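Local structure of hypothetical conserved protein TTC0263 (Thermus thermophilus, 2PL2) at residues L9-G12 / V13-A17; R124-V127 / Y128-G132. The protein is of unknown function but belongs to the tetratricopeptide-repeat proteins, whose stacked helical hairpins commonly serve as scaffolds for protein-protein interactions. One frame throughout, in Å; residues are numbered along the deposited sequence.

How the interactions relate
Each contact follows a single helix of the tetratricopeptide-repeat fold and joins residues about one turn apart; the two lie on opposite sides of the chain's centre, with their own centres about 29 Å apart. They share no element: interaction 1 belongs to helix 6-17, next to helices 21-32 and 39-51, and interaction 2 to helix 118-130, which packs on helices 73-88, 93-113 and 134-147. Interaction 1 has exposed Arg10 and Gln14 as well as buried Gly12 and Tyr16, and its Leu15 also meets the second subunit. In interaction 2 no touching residue is exposed, Gly125 and Val127 are buried, Arg124 lies beside Tyr128, and the helix ends in a Schellman motif.

Interaction 1: residues L9-G12 / V13-A17; sequences LRLG and VQLYA
Leu11 and Leu15 touch one turn apart on helix 6-17, in the helical tetratricopeptide-repeat fold, with CG of Leu11 4.2 Å from CD1 of Leu15. The two side chains meet at an oblique angle. On the exposed face, Arg10 and Gln14 lie together: NE2 of Gln14 sits at the edge of the guanidinium, near its plane, 3.5 Å from NH1 of Arg10, while the amide plane is turned 55° from that of the guanidinium. The arginine chain bends at chi3 (63°), and only beyond NE does the guanidinium bring NH1 back toward the amide. The same glutamine lays its CG 3.1 Å from the carbonyl O of Arg10, and its OE1 lies 3.6 Å from CD1 of Leu11.

Beneath these side chains run the helical backbone bonds, of which Leu15 N to Leu11 O is nearly straight (178°) at 3.0 Å, whereas Gln14 N to Arg10 O is weak. Further out, Leu11 and Leu15 pack on Leu27 of helix 21-32, and Leu15 also touches Ser193 of the second subunit. Val13 and Tyr16 turn to helix 39-51, where Trp44 meets the tyrosine ring edge-to-face and Lys51 hydrogen-bonds its hydroxyl. At the base of that buried tyrosine, its CB lies 3.4 Å from the carbonyl O of Gly12, which accepts the Tyr16 N-H.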
ATOM      1  N   LEU A   9     -13.973  -7.702 -17.429  1.00 36.17           N
ATOM      2  CA  LEU A   9     -13.296  -6.409 -17.446  1.00 34.92           C
ATOM      3  C   LEU A   9     -14.101  -5.343 -16.706  1.00 34.19           C
ATOM      4  O   LEU A   9     -13.546  -4.556 -15.937  1.00 32.27           O
ATOM      5  CB  LEU A   9     -13.049  -5.950 -18.888  1.00 35.32           C
ATOM      6  CG  LEU A   9     -12.403  -4.572 -19.091  1.00 35.95           C
ATOM      7  CD1 LEU A   9     -10.973  -4.565 -18.595  1.00 33.23           C
ATOM      8  CD2 LEU A   9     -12.442  -4.223 -20.574  1.00 35.03           C
ATOM      9  N   ARG A  10     -15.412  -5.328 -16.934  1.00 34.70           N
ATOM     10  CA  ARG A  10     -16.277  -4.347 -16.291  1.00 37.14           C
ATOM     11  C   ARG A  10     -16.345  -4.534 -14.782  1.00 37.44           C
ATOM     12  O   ARG A  10     -16.324  -3.559 -14.029  1.00 37.29           O
ATOM     13  CB  ARG A  10     -17.695  -4.386 -16.881  1.00 38.22           C
ATOM     14  CG  ARG A  10     -18.613  -3.310 -16.285  1.00 41.32           C
ATOM     15  CD  ARG A  10     -19.815  -2.943 -17.175  1.00 42.95           C
ATOM     16  NE  ARG A  10     -20.744  -4.049 -17.398  1.00 46.11           N
ATOM     17  CZ  ARG A  10     -21.314  -4.767 -16.431  1.00 47.71           C
ATOM     18  NH1 ARG A  10     -21.048  -4.504 -15.156  1.00 47.51           N
ATOM     19  NH2 ARG A  10     -22.157  -5.747 -16.736  1.00 46.85           N
ATOM     20  N   LEU A  11     -16.421  -5.786 -14.341  1.00 37.44           N
ATOM     21  CA  LEU A  11     -16.488  -6.073 -12.916  1.00 36.74           C
ATOM     22  C   LEU A  11     -15.158  -5.736 -12.269  1.00 35.81           C
ATOM     23  O   LEU A  11     -15.101  -5.275 -11.128  1.00 35.26           O
ATOM     24  CB  LEU A  11     -16.827  -7.547 -12.682  1.00 39.07           C
ATOM     25  CG  LEU A  11     -17.001  -7.984 -11.219  1.00 41.05           C
ATOM     26  CD1 LEU A  11     -18.051  -7.114 -10.524  1.00 40.84           C
ATOM     27  CD2 LEU A  11     -17.409  -9.454 -11.178  1.00 39.24           C
ATOM     28  N   GLY A  12     -14.084  -5.957 -13.010  1.00 33.10           N
ATOM     29  CA  GLY A  12     -12.776  -5.654 -12.474  1.00 30.92           C
ATOM     30  C   GLY A  12     -12.632  -4.178 -12.166  1.00 29.82           C
ATOM     31  O   GLY A  12     -12.091  -3.810 -11.124  1.00 30.74           O
ATOM     32  N   VAL A  13     -13.112  -3.321 -13.062  1.00 29.69           N
ATOM     33  CA  VAL A  13     -13.002  -1.872 -12.855  1.00 28.58           C
ATOM     34  C   VAL A  13     -13.800  -1.430 -11.628  1.00 27.07           C
ATOM     35  O   VAL A  13     -13.393  -0.527 -10.900  1.00 26.84           O
ATOM     36  CB  VAL A  13     -13.517  -1.068 -14.078  1.00 28.18           C
ATOM     37  CG1 VAL A  13     -13.283   0.408 -13.852  1.00 24.15           C
ATOM     38  CG2 VAL A  13     -12.818  -1.522 -15.339  1.00 25.98           C
ATOM     39  N   GLN A  14     -14.944  -2.067 -11.411  1.00 27.05           N
ATOM     40  CA  GLN A  14     -15.791  -1.740 -10.266  1.00 27.02           C
ATOM     41  C   GLN A  14     -15.068  -2.126  -8.977  1.00 27.49           C
ATOM     42  O   GLN A  14     -14.895  -1.295  -8.085  1.00 28.70           O
ATOM     43  CB  GLN A  14     -17.144  -2.454 -10.417  1.00 24.86           C
ATOM     44  CG  GLN A  14     -17.804  -2.105 -11.761  1.00 25.09           C
ATOM     45  CD  GLN A  14     -19.123  -2.804 -12.033  1.00 28.68           C
ATOM     46  OE1 GLN A  14     -19.348  -3.939 -11.617  1.00 28.46           O
ATOM     47  NE2 GLN A  14     -19.995  -2.129 -12.776  1.00 30.09           N
ATOM     48  N   LEU A  15     -14.607  -3.371  -8.900  1.00 28.33           N
ATOM     49  CA  LEU A  15     -13.887  -3.845  -7.719  1.00 28.02           C
ATOM     50  C   LEU A  15     -12.649  -3.013  -7.469  1.00 27.97           C
ATOM     51  O   LEU A  15     -12.258  -2.816  -6.318  1.00 27.60           O
ATOM     52  CB  LEU A  15     -13.484  -5.316  -7.881  1.00 28.43           C
ATOM     53  CG  LEU A  15     -14.600  -6.338  -7.640  1.00 29.70           C
ATOM     54  CD1 LEU A  15     -14.170  -7.691  -8.131  1.00 31.69           C
ATOM     55  CD2 LEU A  15     -14.930  -6.401  -6.159  1.00 30.95           C
ATOM     56  N   TYR A  16     -12.018  -2.533  -8.538  1.00 27.25           N
ATOM     57  CA  TYR A  16     -10.819  -1.734  -8.356  1.00 26.66           C
ATOM     58  C   TYR A  16     -11.223  -0.465  -7.630  1.00 26.63           C
ATOM     59  O   TYR A  16     -10.579  -0.070  -6.671  1.00 27.05           O
ATOM     60  CB  TYR A  16     -10.155  -1.390  -9.703  1.00 27.80           C
ATOM     61  CG  TYR A  16      -8.951  -0.469  -9.564  1.00 27.73           C
ATOM     62  CD1 TYR A  16      -7.678  -0.972  -9.297  1.00 29.89           C
ATOM     63  CD2 TYR A  16      -9.103   0.909  -9.621  1.00 29.03           C
ATOM     64  CE1 TYR A  16      -6.586  -0.111  -9.088  1.00 30.04           C
ATOM     65  CE2 TYR A  16      -8.027   1.771  -9.411  1.00 29.14           C
ATOM     66  CZ  TYR A  16      -6.779   1.258  -9.142  1.00 30.15           C
ATOM     67  OH  TYR A  16      -5.742   2.129  -8.900  1.00 30.98           O
ATOM     68  N   ALA A  17     -12.302   0.168  -8.091  1.00 26.91           N
ATOM     69  CA  ALA A  17     -12.807   1.402  -7.479  1.00 25.51           C
ATOM     70  C   ALA A  17     -13.247   1.146  -6.042  1.00 26.79           C
ATOM     71  O   ALA A  17     -13.290   2.068  -5.225  1.00 28.71           O
ATOM     72  CB  ALA A  17     -13.983   1.965  -8.286  1.00 24.82           C
TER

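Interaction 2: residues R124-V127 / Y128-G132; sequences RGLV and YALLG
Arg124 and Tyr128 run side by side and point the same way from the last turns of helix 118-130, part of the tetratricopeptide-repeat fold. The aliphatic part of the arginine does the touching, its CG 3.5 Å from CE2 of Tyr128, and the guanidinium is inclined 49° to the ring. With the tyrosine CG anti to the carbonyl carbon (chi1 -81°), the ring projects outward with a lean back toward Arg124, and CD2 of Tyr128 comes 3.2 Å from the carbonyl O of Arg124. That oxygen also accepts the Tyr128 N-H, so backbone and ring of one residue both close on it. Beyond the contact, NH1 of Arg124 forms a salt bridge with Glu111, and the tyrosine packs on Ala137 and Ser140 of helix 134-147.

Leu126 and Leu130 approach at a slant instead, through their methyl ends, CD2 of Leu126 lying 3.4 Å from CD1 of Leu130. Val127 meets Leu131 more loosely, with CG1 of Val127 4.2 Å from CD1 of Leu131; both residues rest on Leu104 of helix 93-113, while Leu130 and Val127 reach Val84 of helix 73-88.

The helix stops in a Schellman motif, where Gly132 adopts a positive phi of 66°. In the turn leading to it, Leu131 N donates to Val127 O at 3.1 Å, and CG of Leu131 lies 3.4 Å from that same Val127 O.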
ATOM      1  N   ARG A 124       2.738  14.809 -12.508  1.00 34.49           N
ATOM      2  CA  ARG A 124       3.918  15.616 -12.737  1.00 36.48           C
ATOM      3  C   ARG A 124       4.256  16.393 -11.475  1.00 36.17           C
ATOM      4  O   ARG A 124       5.428  16.510 -11.113  1.00 38.83           O
ATOM      5  CB  ARG A 124       3.695  16.570 -13.915  1.00 39.19           C
ATOM      6  CG  ARG A 124       4.978  17.190 -14.458  1.00 41.07           C
ATOM      7  CD  ARG A 124       4.712  18.040 -15.703  1.00 46.11           C
ATOM      8  NE  ARG A 124       3.884  19.213 -15.413  1.00 48.58           N
ATOM      9  CZ  ARG A 124       3.426  20.044 -16.343  1.00 48.80           C
ATOM     10  NH1 ARG A 124       3.717  19.823 -17.619  1.00 48.57           N
ATOM     11  NH2 ARG A 124       2.676  21.085 -16.007  1.00 47.45           N
ATOM     12  N   GLY A 125       3.237  16.915 -10.796  1.00 35.15           N
ATOM     13  CA  GLY A 125       3.473  17.669  -9.573  1.00 35.38           C
ATOM     14  C   GLY A 125       4.006  16.788  -8.457  1.00 35.48           C
ATOM     15  O   GLY A 125       4.915  17.166  -7.722  1.00 35.88           O
ATOM     16  N   LEU A 126       3.439  15.593  -8.339  1.00 36.05           N
ATOM     17  CA  LEU A 126       3.859  14.638  -7.324  1.00 36.78           C
ATOM     18  C   LEU A 126       5.307  14.229  -7.577  1.00 37.04           C
ATOM     19  O   LEU A 126       6.050  13.932  -6.639  1.00 38.24           O
ATOM     20  CB  LEU A 126       2.952  13.408  -7.363  1.00 38.03           C
ATOM     21  CG  LEU A 126       3.037  12.407  -6.204  1.00 41.20           C
ATOM     22  CD1 LEU A 126       1.954  11.337  -6.382  1.00 41.18           C
ATOM     23  CD2 LEU A 126       4.420  11.767  -6.154  1.00 42.70           C
ATOM     24  N   VAL A 127       5.707  14.222  -8.846  1.00 35.62           N
ATOM     25  CA  VAL A 127       7.066  13.853  -9.220  1.00 33.11           C
ATOM     26  C   VAL A 127       8.050  14.979  -8.923  1.00 32.81           C
ATOM     27  O   VAL A 127       9.156  14.732  -8.432  1.00 32.63           O
ATOM     28  CB  VAL A 127       7.147  13.459 -10.717  1.00 33.00           C
ATOM     29  CG1 VAL A 127       8.607  13.225 -11.124  1.00 29.74           C
ATOM     30  CG2 VAL A 127       6.324  12.197 -10.965  1.00 28.72           C
ATOM     31  N   TYR A 128       7.660  16.215  -9.219  1.00 34.96           N
ATOM     32  CA  TYR A 128       8.527  17.353  -8.926  1.00 35.79           C
ATOM     33  C   TYR A 128       8.769  17.466  -7.424  1.00 37.51           C
ATOM     34  O   TYR A 128       9.859  17.848  -6.989  1.00 38.49           O
ATOM     35  CB  TYR A 128       7.907  18.652  -9.424  1.00 35.47           C
ATOM     36  CG  TYR A 128       8.103  18.905 -10.894  1.00 35.08           C
ATOM     37  CD1 TYR A 128       9.378  18.877 -11.467  1.00 35.95           C
ATOM     38  CD2 TYR A 128       7.024  19.200 -11.708  1.00 35.64           C
ATOM     39  CE1 TYR A 128       9.566  19.142 -12.817  1.00 34.45           C
ATOM     40  CE2 TYR A 128       7.200  19.470 -13.058  1.00 37.33           C
ATOM     41  CZ  TYR A 128       8.474  19.437 -13.606  1.00 35.30           C
ATOM     42  OH  TYR A 128       8.629  19.700 -14.937  1.00 36.02           O
ATOM     43  N   ALA A 129       7.749  17.140  -6.633  1.00 37.56           N
ATOM     44  CA  ALA A 129       7.874  17.199  -5.178  1.00 37.65           C
ATOM     45  C   ALA A 129       8.912  16.178  -4.703  1.00 38.44           C
ATOM     46  O   ALA A 129       9.814  16.510  -3.938  1.00 38.69           O
ATOM     47  CB  ALA A 129       6.523  16.927  -4.525  1.00 36.05           C
ATOM     48  N   LEU A 130       8.785  14.935  -5.159  1.00 40.17           N
ATOM     49  CA  LEU A 130       9.733  13.890  -4.780  1.00 40.25           C
ATOM     50  C   LEU A 130      11.136  14.326  -5.171  1.00 41.54           C
ATOM     51  O   LEU A 130      12.118  13.894  -4.565  1.00 42.02           O
ATOM     52  CB  LEU A 130       9.375  12.573  -5.469  1.00 39.01           C
ATOM     53  CG  LEU A 130       8.006  12.024  -5.062  1.00 40.13           C
ATOM     54  CD1 LEU A 130       7.633  10.827  -5.917  1.00 39.88           C
ATOM     55  CD2 LEU A 130       8.037  11.639  -3.586  1.00 40.99           C
ATOM     56  N   LEU A 131      11.221  15.178  -6.193  1.00 43.30           N
ATOM     57  CA  LEU A 131      12.500  15.699  -6.661  1.00 45.37           C
ATOM     58  C   LEU A 131      12.892  16.911  -5.821  1.00 46.77           C
ATOM     59  O   LEU A 131      13.898  17.564  -6.082  1.00 48.37           O
ATOM     60  CB  LEU A 131      12.406  16.120  -8.131  1.00 45.92           C
ATOM     61  CG  LEU A 131      12.454  15.059  -9.238  1.00 46.75           C
ATOM     62  CD1 LEU A 131      11.998  15.682 -10.551  1.00 44.85           C
ATOM     63  CD2 LEU A 131      13.856  14.497  -9.372  1.00 46.59           C
ATOM     64  N   GLY A 132      12.094  17.212  -4.808  1.00 47.74           N
ATOM     65  CA  GLY A 132      12.394  18.358  -3.978  1.00 47.95           C
ATOM     66  C   GLY A 132      12.257  19.637  -4.777  1.00 49.15           C
ATOM     67  O   GLY A 132      12.908  20.638  -4.479  1.00 50.34           O
TER